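Local coordinates for major pilin backbone protein T-antigen, T13 (Streptococcus pyogenes, PDB 6BBT) that is the T13 T-antigen of group A Streptococcus and probably forms the backbone of its surface pili as the repeating major pilin, at residues M17-N22 with T70-A75; L25-T30 with A186-G191; G8-I13 with T79-F84; F31-E36 with T61-S66; E162-G167 with H216-I221. All blocks are in the same frame, centred on the assembly; numbering follows the deposited sequence.

Contact 1. Residues M17-N22 with T70-A75; sequences MIYTDN and TDKESA
Two irregular loop segments meet nearly at right angles here, the touching parts of 17-22 and 70-75 running 99° apart, and the CA of Asn22 comes within 5.7 Å of the CA of Lys72. Segment 70-75 turns back on itself through a bond from Ala75 N to Lys72 O. Asn22 is gripped on two sides. Its OD1 takes the backbone N-H of Glu73 at 3.2 Å, the donor standing somewhat above the amide plane, while its carbonyl O receives Lys72 NZ at 2.7 Å within the carbonyl plane. A bend at chi2 (-68°) swings the lysine chain obliquely across Asn22. The loops extend strands 10-17 and 77-83, antiparallel neighbours in the N-terminal Ig-like domain, and Asp21 forms a salt bridge to Lys225 in the second domain. Tyr19, with CG anti to the backbone N (chi1 -171°), brings its OH to 3.3 Å from Lys72 CD; that hydroxyl is hydrogen-bonded to Ile24 O. Glu73 OE1 and Tyr19 O, both acceptors, lie 2.9 Å apart, a crowding that Lys76 NZ probably eases by bonding to Tyr19 O and Glu73 OE2. Water 1 sits between Ser74 OG and Asn22 ND2, the latter bond weak.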
# COMPACT_ATOMS: atom_id res chain seq x y z
N MET A 17 8.37 4.51 0.64
CA MET A 17 7.58 3.51 -0.05
C MET A 17 8.37 3.14 -1.31
O MET A 17 8.78 4.03 -2.05
CB MET A 17 6.22 4.06 -0.45
CG MET A 17 5.33 3.05 -1.16
SD MET A 17 4.70 1.83 -0.01
CE MET A 17 3.03 2.45 0.29
N ILE A 18 8.59 1.85 -1.53
CA ILE A 18 9.24 1.37 -2.74
C ILE A 18 8.27 1.68 -3.89
O ILE A 18 7.12 1.21 -3.88
CB ILE A 18 9.55 -0.14 -2.69
CG1 ILE A 18 10.53 -0.47 -1.54
CG2 ILE A 18 10.09 -0.66 -4.03
CD1 ILE A 18 11.83 0.30 -1.56
N TYR A 19 8.71 2.53 -4.81
CA TYR A 19 7.88 2.99 -5.91
C TYR A 19 8.76 3.41 -7.08
O TYR A 19 9.49 4.39 -6.99
CB TYR A 19 7.05 4.18 -5.46
CG TYR A 19 5.99 4.60 -6.44
CD1 TYR A 19 4.69 4.05 -6.41
CD2 TYR A 19 6.27 5.55 -7.42
CE1 TYR A 19 3.72 4.45 -7.34
CE2 TYR A 19 5.31 5.95 -8.32
CZ TYR A 19 4.04 5.41 -8.29
OH TYR A 19 3.14 5.85 -9.24
N THR A 20 8.65 2.68 -8.18
CA THR A 20 9.55 2.87 -9.32
C THR A 20 8.85 3.10 -10.65
O THR A 20 9.53 3.28 -11.68
CB THR A 20 10.50 1.68 -9.47
OG1 THR A 20 9.75 0.49 -9.70
CG2 THR A 20 11.36 1.51 -8.20
N ASP A 21 7.52 3.15 -10.66
CA ASP A 21 6.78 3.20 -11.94
C ASP A 21 5.52 4.08 -11.78
O ASP A 21 4.56 3.66 -11.13
CB ASP A 21 6.43 1.78 -12.36
CG ASP A 21 5.62 1.71 -13.65
OD1 ASP A 21 5.32 2.74 -14.28
OD2 ASP A 21 5.28 0.58 -14.03
N ASN A 22 5.54 5.25 -12.41
CA ASN A 22 4.43 6.18 -12.32
C ASN A 22 3.11 5.73 -12.91
O ASN A 22 2.10 6.33 -12.61
CB ASN A 22 4.81 7.55 -12.89
CG ASN A 22 5.86 8.25 -12.08
OD1 ASN A 22 6.15 7.89 -10.94
ND2 ASN A 22 6.43 9.28 -12.67
N THR A 70 -2.27 10.50 -5.84
CA THR A 70 -1.47 11.45 -6.61
C THR A 70 0.04 11.36 -6.34
O THR A 70 0.82 12.01 -7.03
CB THR A 70 -1.91 12.91 -6.37
OG1 THR A 70 -1.66 13.28 -5.02
CG2 THR A 70 -3.37 13.13 -6.70
N ASP A 71 0.45 10.62 -5.31
CA ASP A 71 1.88 10.50 -5.01
C ASP A 71 2.58 9.62 -6.04
O ASP A 71 2.18 8.48 -6.29
CB ASP A 71 2.11 9.98 -3.58
CG ASP A 71 1.71 11.00 -2.52
OD1 ASP A 71 1.72 12.22 -2.80
OD2 ASP A 71 1.35 10.59 -1.40
N LYS A 72 3.59 10.20 -6.67
CA LYS A 72 4.37 9.53 -7.70
C LYS A 72 5.82 9.42 -7.18
O LYS A 72 6.06 9.60 -5.97
CB LYS A 72 4.28 10.30 -9.04
CG LYS A 72 2.89 10.39 -9.67
CD LYS A 72 2.44 9.00 -10.13
CE LYS A 72 1.00 8.94 -10.59
NZ LYS A 72 0.53 7.52 -10.70
N GLU A 73 6.75 9.10 -8.09
CA GLU A 73 8.17 8.90 -7.81
C GLU A 73 8.75 9.94 -6.88
O GLU A 73 9.50 9.63 -5.96
CB GLU A 73 8.98 8.97 -9.12
CG GLU A 73 10.49 8.84 -8.93
CD GLU A 73 10.86 7.47 -8.44
OE1 GLU A 73 10.20 6.50 -8.89
OE2 GLU A 73 11.80 7.36 -7.63
N SER A 74 8.39 11.17 -7.14
CA SER A 74 8.85 12.32 -6.38
C SER A 74 8.20 12.53 -5.02
O SER A 74 8.58 13.45 -4.31
CB SER A 74 8.58 13.55 -7.23
OG SER A 74 7.25 13.49 -7.72
N ALA A 75 7.21 11.71 -4.63
CA ALA A 75 6.57 11.89 -3.33
C ALA A 75 6.53 10.58 -2.53
O ALA A 75 5.70 10.40 -1.64
CB ALA A 75 5.17 12.45 -3.53
O HOH W 1 7.25 11.47 -10.30

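Contact 2. Residues L25-T30 with A186-G191; sequences LMPKTT and ALYEKG
The Tyr188 ring fills the apolar centre, lying alongside Pro27 and pointing the same way, so that the proline CB rests 3.4 Å from the phenolic OH. Leu25 slides past the ring in the opposite direction, its CB 4.0 Å from Tyr188 CD1, and Leu25 O meets the ring edge near its plane, 3.5 Å from CE1. Beside this, Leu187 CD1 touches Pro27 CB at 3.9 Å, while the other methyl, CD2, is pressed against Lys28 O at 3.2 Å. The backbone joins next: Lys28 N gives a nearly straight bond (165°) to a lone pair of Leu187 O, 2.8 Å away. That oxygen also accepts Asn69 ND2, and Asn69 OD1 holds Glu189 N, so one asparagine side chain clasps the loop. At the rim the extended Lys28 chain crosses Glu189 obliquely and closes a salt bridge, NZ to OE2 3.1 Å, entering from above the carboxylate plane. Water 2 donates to Lys28 O and, weakly, to Ala186 O. The start of strand 29-37 in the first domain thus meets a loop of the second, a small apolar centre rimmed by polar bonds that forms part of the junction between tandem Ig-like domains of a pilin.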
# COMPACT_ATOMS: atom_id res chain seq x y z
N LEU A 25 -0.72 3.04 -9.46
CA LEU A 25 -1.40 3.92 -8.49
C LEU A 25 -0.87 3.66 -7.08
O LEU A 25 -1.01 2.56 -6.56
CB LEU A 25 -2.91 3.70 -8.49
CG LEU A 25 -3.73 4.19 -9.66
CD1 LEU A 25 -5.21 4.01 -9.33
CD2 LEU A 25 -3.39 5.65 -9.97
N MET A 26 -0.26 4.68 -6.47
CA MET A 26 0.10 4.64 -5.03
C MET A 26 -1.19 4.44 -4.20
O MET A 26 -2.19 5.15 -4.46
CB MET A 26 0.78 5.96 -4.63
CG MET A 26 1.23 6.06 -3.16
SD MET A 26 2.78 5.15 -2.90
CE MET A 26 3.96 6.31 -3.60
N PRO A 27 -1.20 3.49 -3.25
CA PRO A 27 -2.39 3.39 -2.40
C PRO A 27 -2.63 4.64 -1.53
O PRO A 27 -1.69 5.24 -1.02
CB PRO A 27 -2.12 2.16 -1.53
CG PRO A 27 -0.65 1.92 -1.60
CD PRO A 27 -0.22 2.42 -2.95
N LYS A 28 -3.89 5.02 -1.39
CA LYS A 28 -4.27 6.05 -0.43
C LYS A 28 -4.35 5.42 0.96
O LYS A 28 -5.30 4.69 1.26
CB LYS A 28 -5.58 6.74 -0.81
CG LYS A 28 -5.88 7.95 0.08
CD LYS A 28 -7.26 8.51 -0.12
CE LYS A 28 -7.59 9.46 1.01
NZ LYS A 28 -8.97 9.97 0.83
N THR A 29 -3.35 5.67 1.80
CA THR A 29 -3.25 4.99 3.09
C THR A 29 -2.34 5.76 4.05
O THR A 29 -1.69 6.74 3.65
CB THR A 29 -2.74 3.54 2.91
OG1 THR A 29 -2.99 2.78 4.11
CG2 THR A 29 -1.26 3.50 2.56
N THR A 30 -2.31 5.34 5.31
CA THR A 30 -1.42 5.97 6.28
C THR A 30 -0.53 4.89 6.85
O THR A 30 -0.89 3.72 6.84
CB THR A 30 -2.17 6.66 7.43
OG1 THR A 30 -2.95 5.69 8.12
CG2 THR A 30 -3.08 7.74 6.89
N ALA A 186 -11.60 2.74 -0.80
CA ALA A 186 -10.94 3.73 0.05
C ALA A 186 -9.47 3.98 -0.35
O ALA A 186 -8.96 5.09 -0.19
CB ALA A 186 -11.01 3.31 1.51
N LEU A 187 -8.81 2.96 -0.87
CA LEU A 187 -7.41 3.05 -1.27
C LEU A 187 -7.19 3.62 -2.67
O LEU A 187 -6.15 4.21 -2.90
CB LEU A 187 -6.75 1.68 -1.27
CG LEU A 187 -6.50 0.86 0.02
CD1 LEU A 187 -5.16 0.13 -0.09
CD2 LEU A 187 -6.49 1.68 1.28
N TYR A 188 -8.12 3.37 -3.59
CA TYR A 188 -7.98 3.78 -4.98
C TYR A 188 -9.26 4.46 -5.43
O TYR A 188 -10.27 3.81 -5.64
CB TYR A 188 -7.64 2.56 -5.87
CG TYR A 188 -6.45 1.81 -5.34
CD1 TYR A 188 -5.17 2.28 -5.56
CD2 TYR A 188 -6.60 0.66 -4.57
CE1 TYR A 188 -4.06 1.61 -5.07
CE2 TYR A 188 -5.51 -0.02 -4.08
CZ TYR A 188 -4.24 0.47 -4.31
OH TYR A 188 -3.17 -0.20 -3.80
N GLU A 189 -9.19 5.77 -5.60
CA GLU A 189 -10.34 6.63 -5.70
C GLU A 189 -10.79 6.86 -7.13
O GLU A 189 -10.02 6.73 -8.10
CB GLU A 189 -10.03 7.97 -5.05
CG GLU A 189 -9.58 7.83 -3.59
CD GLU A 189 -9.77 9.11 -2.81
OE1 GLU A 189 -9.23 10.16 -3.23
OE2 GLU A 189 -10.48 9.07 -1.77
N LYS A 190 -12.05 7.24 -7.23
CA LYS A 190 -12.68 7.65 -8.49
C LYS A 190 -11.87 8.70 -9.21
O LYS A 190 -11.34 9.63 -8.60
CB LYS A 190 -14.08 8.23 -8.20
CG LYS A 190 -14.90 8.61 -9.41
CD LYS A 190 -16.29 9.10 -8.97
CE LYS A 190 -17.04 9.76 -10.12
NZ LYS A 190 -17.27 8.88 -11.32
N GLY A 191 -11.79 8.57 -10.52
CA GLY A 191 -11.06 9.53 -11.31
C GLY A 191 -9.57 9.27 -11.45
O GLY A 191 -8.91 9.98 -12.20
O HOH W 2 -7.42 4.94 2.89

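Contact 3. Residues G8-I13 with T79-F84; sequences GKTLPI and TSNFNF
Five backbone hydrogen bonds join 8-13 to 79-84 as antiparallel strands. Leu11 and Phe82 form one reciprocal pair, with Leu11 N to Phe82 O at 2.8 Å and the return bond from Phe82 N to Leu11 O at 2.9 Å. Ile13 and Ser80 form the second, less evenly: Ile13 N stands 45° out of the carbonyl plane of Ser80, and the oxygens Ile13 O and Ser80 O are only 3.3 Å apart. A fifth bond, Phe84 N to Lys9 O at 2.8 Å, lies nearly along the C=O axis. Pro12 faces Asn81 in a non-hydrogen-bonded pair, so its missing N-H costs this pairing nothing. There the chains draw close enough for a CA-H...O contact from Asn81 CA to Leu11 O.

On the side of Leu11, Ile13, Ser80 and Phe82, the Phe82 ring meets two aliphatic groups: Leu11 CD2 lies 3.9 Å from its CD2, and Ile13 CD1 comes at the edge, near the ring plane, 3.8 Å from its CE2. Phe84 turns its edge to Leu11, CE2 to CB 3.8 Å. On the reverse side Thr10 CG2 touches Asn83 OD1 at 3.5 Å, an oxygen already bonded to Glu85 N.

Strand 10-17 runs between 77-83, antiparallel, and 148-166, parallel. Leu11 and Ile13 lean on Ile148, Phe82 and Ser80 face Ala63 in strand 62-67, and Phe82 also packs on Phe33 and Ile35 of strand 29-37, filling the space between the sheets of the N-terminal Ig-like sandwich.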
# COMPACT_ATOMS: atom_id res chain seq x y z
N GLY A 8 19.01 18.09 20.02
CA GLY A 8 17.67 18.65 20.12
C GLY A 8 16.73 17.77 20.91
O GLY A 8 17.17 16.93 21.71
N LYS A 9 15.44 17.98 20.68
CA LYS A 9 14.37 17.38 21.47
C LYS A 9 13.41 16.51 20.66
O LYS A 9 12.41 16.04 21.21
CB LYS A 9 13.57 18.50 22.14
CG LYS A 9 14.44 19.59 22.74
CD LYS A 9 13.64 20.48 23.68
CE LYS A 9 14.56 21.38 24.49
NZ LYS A 9 15.45 22.20 23.62
N THR A 10 13.71 16.30 19.38
CA THR A 10 12.81 15.57 18.49
C THR A 10 13.53 14.41 17.83
O THR A 10 14.74 14.46 17.60
CB THR A 10 12.26 16.47 17.38
OG1 THR A 10 13.34 16.96 16.59
CG2 THR A 10 11.48 17.63 17.96
N LEU A 11 12.76 13.37 17.54
CA LEU A 11 13.26 12.21 16.84
C LEU A 11 12.64 12.22 15.44
O LEU A 11 11.45 12.04 15.32
CB LEU A 11 12.84 10.96 17.59
CG LEU A 11 13.11 9.62 16.92
CD1 LEU A 11 14.60 9.37 16.78
CD2 LEU A 11 12.44 8.54 17.75
N PRO A 12 13.44 12.46 14.39
CA PRO A 12 12.89 12.32 13.03
C PRO A 12 12.59 10.86 12.64
O PRO A 12 13.29 9.95 13.08
CB PRO A 12 13.98 12.92 12.13
CG PRO A 12 15.20 13.01 12.96
CD PRO A 12 14.78 13.08 14.40
N ILE A 13 11.54 10.68 11.85
CA ILE A 13 11.19 9.39 11.25
C ILE A 13 11.08 9.61 9.73
O ILE A 13 10.47 10.58 9.27
CB ILE A 13 9.82 8.86 11.73
CG1 ILE A 13 9.69 8.84 13.27
CG2 ILE A 13 9.55 7.47 11.15
CD1 ILE A 13 10.66 7.91 13.99
N THR A 79 8.18 12.21 5.84
CA THR A 79 8.81 12.38 7.15
C THR A 79 7.81 12.74 8.22
O THR A 79 6.81 13.40 7.95
CB THR A 79 9.91 13.45 7.11
OG1 THR A 79 9.32 14.73 6.86
CG2 THR A 79 10.92 13.15 6.01
N SER A 80 8.08 12.28 9.43
CA SER A 80 7.35 12.73 10.60
C SER A 80 8.34 12.82 11.75
O SER A 80 9.57 12.75 11.54
CB SER A 80 6.21 11.74 10.93
OG SER A 80 5.34 12.29 11.90
N ASN A 81 7.85 12.98 12.97
CA ASN A 81 8.74 12.96 14.13
C ASN A 81 8.00 12.62 15.41
O ASN A 81 6.78 12.61 15.45
CB ASN A 81 9.48 14.30 14.26
CG ASN A 81 8.55 15.45 14.60
OD1 ASN A 81 8.18 15.64 15.75
ND2 ASN A 81 8.17 16.21 13.59
N PHE A 82 8.77 12.31 16.44
CA PHE A 82 8.26 12.31 17.80
C PHE A 82 8.90 13.48 18.51
O PHE A 82 10.05 13.84 18.24
CB PHE A 82 8.64 11.03 18.50
CG PHE A 82 7.94 9.83 17.97
CD1 PHE A 82 6.64 9.55 18.35
CD2 PHE A 82 8.60 8.96 17.11
CE1 PHE A 82 6.00 8.41 17.88
CE2 PHE A 82 7.97 7.83 16.64
CZ PHE A 82 6.67 7.55 17.03
N ASN A 83 8.15 14.08 19.42
CA ASN A 83 8.60 15.27 20.09
C ASN A 83 8.72 15.01 21.59
O ASN A 83 7.71 14.77 22.26
CB ASN A 83 7.65 16.41 19.80
CG ASN A 83 8.13 17.71 20.38
OD1 ASN A 83 9.30 17.85 20.75
ND2 ASN A 83 7.23 18.67 20.47
N PHE A 84 9.95 15.07 22.10
CA PHE A 84 10.22 14.88 23.52
C PHE A 84 10.19 16.18 24.34
O PHE A 84 10.15 16.11 25.57
CB PHE A 84 11.55 14.14 23.72
CG PHE A 84 11.56 12.77 23.13
CD1 PHE A 84 10.90 11.73 23.76
CD2 PHE A 84 12.20 12.51 21.92
CE1 PHE A 84 10.88 10.45 23.22
CE2 PHE A 84 12.20 11.25 21.37
CZ PHE A 84 11.54 10.22 22.02

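Contact 4. Residues F31-E36 with T61-S66; sequences FTFTIE and TKAIVS
Phe33 crosses Val65 obliquely on the buried side of this strand pair, bringing CZ to 4.0 Å from Val65 CG2, which meets the ring at its edge, near the plane. With chi1 at -43° the ring also comes close to the neighbouring backbone, CD2 lying 3.4 Å from Ala63 O. The Val65 CG2 methyl occupies the crowded position between its own N and carbonyl carbon, and this lets it touch Phe31 CB as well, at 4.1 Å. Five hydrogen bonds run between the antiparallel strands, the straightest from Phe33 N to Ala63 O at 2.8 Å (174°). The last in line, Ile35 N to Thr61 O at 3.0 Å, approaches from above the carbonyl plane. On the opposite side Thr32 and Ile64 stand side by side, OG1 to CG2 3.6 Å. Lys62, bent at chi2, lies along Thr34 so that its NZ comes 3.6 Å from OG1. Strand 29-37 has 93-101 on its other edge, with backbone hydrogen bonds between Thr34 and Ser100. Inward, Phe33 lies against Phe150, ring planes about 15° apart, and Ala63 packs on Ser80 and Phe82, so this sheet of the N-terminal Ig-like sandwich faces strand 77-83 of the other.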
# COMPACT_ATOMS: atom_id res chain seq x y z
N PHE A 31 0.64 5.29 7.30
CA PHE A 31 1.48 4.44 8.13
C PHE A 31 1.62 5.10 9.49
O PHE A 31 1.79 6.30 9.58
CB PHE A 31 2.85 4.22 7.49
CG PHE A 31 2.77 3.47 6.21
CD1 PHE A 31 2.82 2.09 6.21
CD2 PHE A 31 2.56 4.13 5.02
CE1 PHE A 31 2.72 1.37 5.04
CE2 PHE A 31 2.44 3.42 3.83
CZ PHE A 31 2.52 2.03 3.84
N THR A 32 1.57 4.29 10.54
CA THR A 32 1.61 4.77 11.89
C THR A 32 2.84 4.20 12.59
O THR A 32 3.08 3.00 12.55
CB THR A 32 0.33 4.36 12.63
OG1 THR A 32 -0.76 5.06 12.04
CG2 THR A 32 0.39 4.71 14.12
N PHE A 33 3.60 5.09 13.22
CA PHE A 33 4.74 4.68 14.02
C PHE A 33 4.37 4.87 15.49
O PHE A 33 3.66 5.82 15.85
CB PHE A 33 5.95 5.51 13.62
CG PHE A 33 6.05 5.66 12.15
CD1 PHE A 33 6.40 4.58 11.37
CD2 PHE A 33 5.65 6.83 11.53
CE1 PHE A 33 6.42 4.68 9.99
CE2 PHE A 33 5.69 6.95 10.14
CZ PHE A 33 6.07 5.86 9.38
N THR A 34 4.83 3.94 16.31
CA THR A 34 4.52 3.90 17.73
C THR A 34 5.83 3.99 18.48
O THR A 34 6.82 3.37 18.09
CB THR A 34 3.84 2.59 18.13
OG1 THR A 34 2.74 2.34 17.26
CG2 THR A 34 3.31 2.68 19.55
N ILE A 35 5.80 4.72 19.58
CA ILE A 35 6.91 4.75 20.53
C ILE A 35 6.37 4.27 21.87
O ILE A 35 5.28 4.69 22.29
CB ILE A 35 7.58 6.14 20.61
CG1 ILE A 35 8.84 6.07 21.47
CG2 ILE A 35 6.65 7.22 21.12
CD1 ILE A 35 9.76 7.24 21.26
N GLU A 36 7.09 3.35 22.50
CA GLU A 36 6.76 2.86 23.84
C GLU A 36 8.03 2.77 24.69
O GLU A 36 9.14 2.69 24.14
CB GLU A 36 6.07 1.50 23.76
CG GLU A 36 6.95 0.36 23.26
CD GLU A 36 6.21 -0.95 23.13
OE1 GLU A 36 4.96 -0.95 23.20
OE2 GLU A 36 6.87 -2.00 22.96
N THR A 61 2.46 9.48 21.56
CA THR A 61 3.12 8.20 21.31
C THR A 61 2.89 7.62 19.89
O THR A 61 3.35 6.52 19.61
CB THR A 61 2.70 7.15 22.36
OG1 THR A 61 1.28 6.99 22.34
CG2 THR A 61 3.15 7.59 23.77
N LYS A 62 2.19 8.37 19.04
CA LYS A 62 1.91 8.01 17.64
C LYS A 62 2.39 9.13 16.72
O LYS A 62 2.17 10.31 17.00
CB LYS A 62 0.41 7.82 17.41
CG LYS A 62 -0.31 6.88 18.37
CD LYS A 62 0.14 5.44 18.21
CE LYS A 62 -0.84 4.51 18.91
NZ LYS A 62 -0.42 3.08 18.89
N ALA A 63 3.06 8.74 15.63
CA ALA A 63 3.36 9.64 14.52
C ALA A 63 2.84 8.97 13.22
O ALA A 63 2.83 7.74 13.10
CB ALA A 63 4.85 9.88 14.45
N ILE A 64 2.37 9.78 12.28
CA ILE A 64 1.75 9.24 11.07
C ILE A 64 2.26 9.94 9.82
O ILE A 64 2.62 11.11 9.86
CB ILE A 64 0.20 9.32 11.11
CG1 ILE A 64 -0.29 10.77 11.03
CG2 ILE A 64 -0.35 8.66 12.37
CD1 ILE A 64 -1.81 10.90 10.96
N VAL A 65 2.31 9.19 8.71
CA VAL A 65 2.54 9.79 7.39
C VAL A 65 1.41 9.24 6.51
O VAL A 65 0.88 8.16 6.78
CB VAL A 65 3.92 9.46 6.74
CG1 VAL A 65 5.08 10.07 7.52
CG2 VAL A 65 4.11 7.97 6.54
N SER A 66 1.08 10.00 5.47
CA SER A 66 -0.06 9.69 4.61
C SER A 66 0.40 9.65 3.19
O SER A 66 1.18 10.52 2.78
CB SER A 66 -1.12 10.79 4.74
OG SER A 66 -1.58 10.80 6.07

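Contact 5. Residues E162-G167 with H216-I221; sequences EKQVTG and HDHQSI
The His218 ring lies across Gln164, whose CG methylene sits over one face in a CH-pi contact, 4.2 Å from the ring centroid and 20° off its normal. This contact joins strand 148-166 to a type II beta turn, His216 to Gln219, in the second Ig-like domain, beside the intramolecular isopeptide bond between Lys163 NZ and Asn277 CG. Glu162 runs alongside His218 in the same direction, its carboxylate turned 41° from the ring, with OE2 4.5 Å from the imidazole NE2. Gln164 NE2 gives a weak bond to that same OE2. With Glu272 close to the other carboxylate oxygen, the cluster may raise the proton affinity of His218 or of Glu162 itself.

Asp217 crosses Val165 obliquely, CG anti to its backbone N, and takes Val165 N on OD1 at 2.8 Å, from well above the carboxylate plane. A side-chain oxygen of the turn, not a backbone carbonyl, thus receives this strand N-H, while Asp217 CB rests 3.8 Å from Val165 CG2. Lys163 supplies the backbone grip: its N reaches Gln219 O at 3.1 Å, nearly along the C=O axis, and its O accepts His218 N at 2.7 Å. Its side chain starts anti to the backbone N, passes His216 O with CB at 3.6 Å, then bends at chi2 (71°) and leaves for the core past Phe176 and Phe178 to its covalent partner.

Gln219 OE1 braces the turn from within, accepting His216 N at 3.0 Å while also lying over one face of the His216 imidazole, whose ND1 donates to Asp217 O.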
# COMPACT_ATOMS: atom_id res chain seq x y z
N GLU A 162 -10.43 -12.40 -22.33
CA GLU A 162 -10.41 -12.93 -23.69
C GLU A 162 -11.78 -13.40 -24.14
O GLU A 162 -12.56 -13.91 -23.33
CB GLU A 162 -9.45 -14.10 -23.76
CG GLU A 162 -9.09 -14.46 -25.19
CD GLU A 162 -8.33 -15.76 -25.29
OE1 GLU A 162 -7.49 -16.01 -24.40
OE2 GLU A 162 -8.59 -16.50 -26.26
N LYS A 163 -12.04 -13.26 -25.44
CA LYS A 163 -13.27 -13.73 -26.07
C LYS A 163 -13.00 -15.03 -26.84
O LYS A 163 -12.04 -15.11 -27.61
CB LYS A 163 -13.82 -12.66 -27.01
CG LYS A 163 -15.11 -13.02 -27.74
CD LYS A 163 -16.33 -13.06 -26.82
CE LYS A 163 -17.46 -13.85 -27.45
NZ LYS A 163 -18.71 -13.89 -26.66
N GLN A 164 -13.85 -16.03 -26.62
CA GLN A 164 -13.88 -17.22 -27.47
C GLN A 164 -15.27 -17.46 -28.02
O GLN A 164 -16.28 -17.23 -27.34
CB GLN A 164 -13.34 -18.44 -26.73
CG GLN A 164 -11.91 -18.75 -27.14
CD GLN A 164 -11.15 -19.52 -26.10
OE1 GLN A 164 -11.72 -20.28 -25.32
NE2 GLN A 164 -9.83 -19.33 -26.08
N VAL A 165 -15.31 -17.90 -29.28
CA VAL A 165 -16.56 -18.19 -29.99
C VAL A 165 -16.59 -19.67 -30.36
O VAL A 165 -15.60 -20.21 -30.85
CB VAL A 165 -16.71 -17.33 -31.25
CG1 VAL A 165 -17.95 -17.73 -32.04
CG2 VAL A 165 -16.76 -15.85 -30.87
N THR A 166 -17.73 -20.31 -30.10
CA THR A 166 -17.95 -21.73 -30.42
C THR A 166 -19.24 -21.91 -31.22
O THR A 166 -20.14 -21.08 -31.16
CB THR A 166 -18.02 -22.60 -29.14
OG1 THR A 166 -19.12 -22.17 -28.33
CG2 THR A 166 -16.76 -22.50 -28.34
N GLY A 167 -19.29 -23.01 -31.98
CA GLY A 167 -20.50 -23.43 -32.72
C GLY A 167 -20.50 -22.99 -34.17
O GLY A 167 -19.75 -22.10 -34.57
N HIS A 216 -13.28 -9.66 -30.68
CA HIS A 216 -13.74 -10.77 -31.54
C HIS A 216 -13.07 -12.05 -31.07
O HIS A 216 -12.26 -12.01 -30.15
CB HIS A 216 -13.48 -10.49 -33.04
CG HIS A 216 -12.08 -10.10 -33.35
ND1 HIS A 216 -11.03 -10.99 -33.30
CD2 HIS A 216 -11.55 -8.91 -33.70
CE1 HIS A 216 -9.90 -10.36 -33.61
NE2 HIS A 216 -10.19 -9.10 -33.85
N ASP A 217 -13.42 -13.18 -31.68
CA ASP A 217 -12.87 -14.48 -31.31
C ASP A 217 -11.35 -14.42 -31.17
O ASP A 217 -10.66 -13.87 -32.03
CB ASP A 217 -13.26 -15.56 -32.34
CG ASP A 217 -12.92 -16.98 -31.89
OD1 ASP A 217 -12.98 -17.31 -30.69
OD2 ASP A 217 -12.64 -17.82 -32.77
N HIS A 218 -10.87 -14.93 -30.04
CA HIS A 218 -9.44 -15.01 -29.70
C HIS A 218 -8.72 -13.69 -29.41
O HIS A 218 -7.53 -13.70 -29.15
CB HIS A 218 -8.67 -15.90 -30.71
CG HIS A 218 -8.86 -17.36 -30.45
ND1 HIS A 218 -9.72 -18.15 -31.18
CD2 HIS A 218 -8.36 -18.16 -29.46
CE1 HIS A 218 -9.71 -19.38 -30.69
NE2 HIS A 218 -8.90 -19.41 -29.65
N GLN A 219 -9.44 -12.57 -29.39
CA GLN A 219 -8.85 -11.29 -29.04
C GLN A 219 -8.92 -11.13 -27.52
O GLN A 219 -9.88 -11.58 -26.89
CB GLN A 219 -9.59 -10.15 -29.74
CG GLN A 219 -8.85 -8.83 -29.77
CD GLN A 219 -9.63 -7.74 -30.49
OE1 GLN A 219 -10.81 -7.90 -30.78
NE2 GLN A 219 -8.98 -6.62 -30.76
N SER A 220 -7.91 -10.49 -26.94
CA SER A 220 -7.86 -10.22 -25.50
C SER A 220 -7.50 -8.77 -25.21
O SER A 220 -7.00 -8.04 -26.05
CB SER A 220 -6.85 -11.14 -24.82
OG SER A 220 -5.55 -10.94 -25.35
N ILE A 221 -7.79 -8.37 -23.98
CA ILE A 221 -7.38 -7.08 -23.44
C ILE A 221 -6.70 -7.42 -22.09
O ILE A 221 -7.00 -8.46 -21.51
CB ILE A 221 -8.63 -6.18 -23.37
CG1 ILE A 221 -8.27 -4.72 -23.47
CG2 ILE A 221 -9.51 -6.48 -22.16
CD1 ILE A 221 -9.49 -3.85 -23.70

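How the contacts relate
Contacts 3 and 4 each turn one face to the interior of the N-terminal sandwich: their centres are 11 Å apart, and the aromatic and aliphatic side chains of 79-84 pack directly on those of 31-36 and 61-66 between regular antiparallel strand pairs. Contacts 1 and 2, nearer the middle of the chain, rely on isolated hydrogen bonds and charged side chains, contact 1 at the surface and contact 2, partly buried, round an apolar centre; Met26 fits against Met17, Tyr19 and Asp71 to join them. Contact 2 alone pairs segments from the two domains. Contacts 2 and 4 share strand 29-37. Contact 5, on the surface of the other domain, combines a turn with polar side chains beside a covalent cross-link.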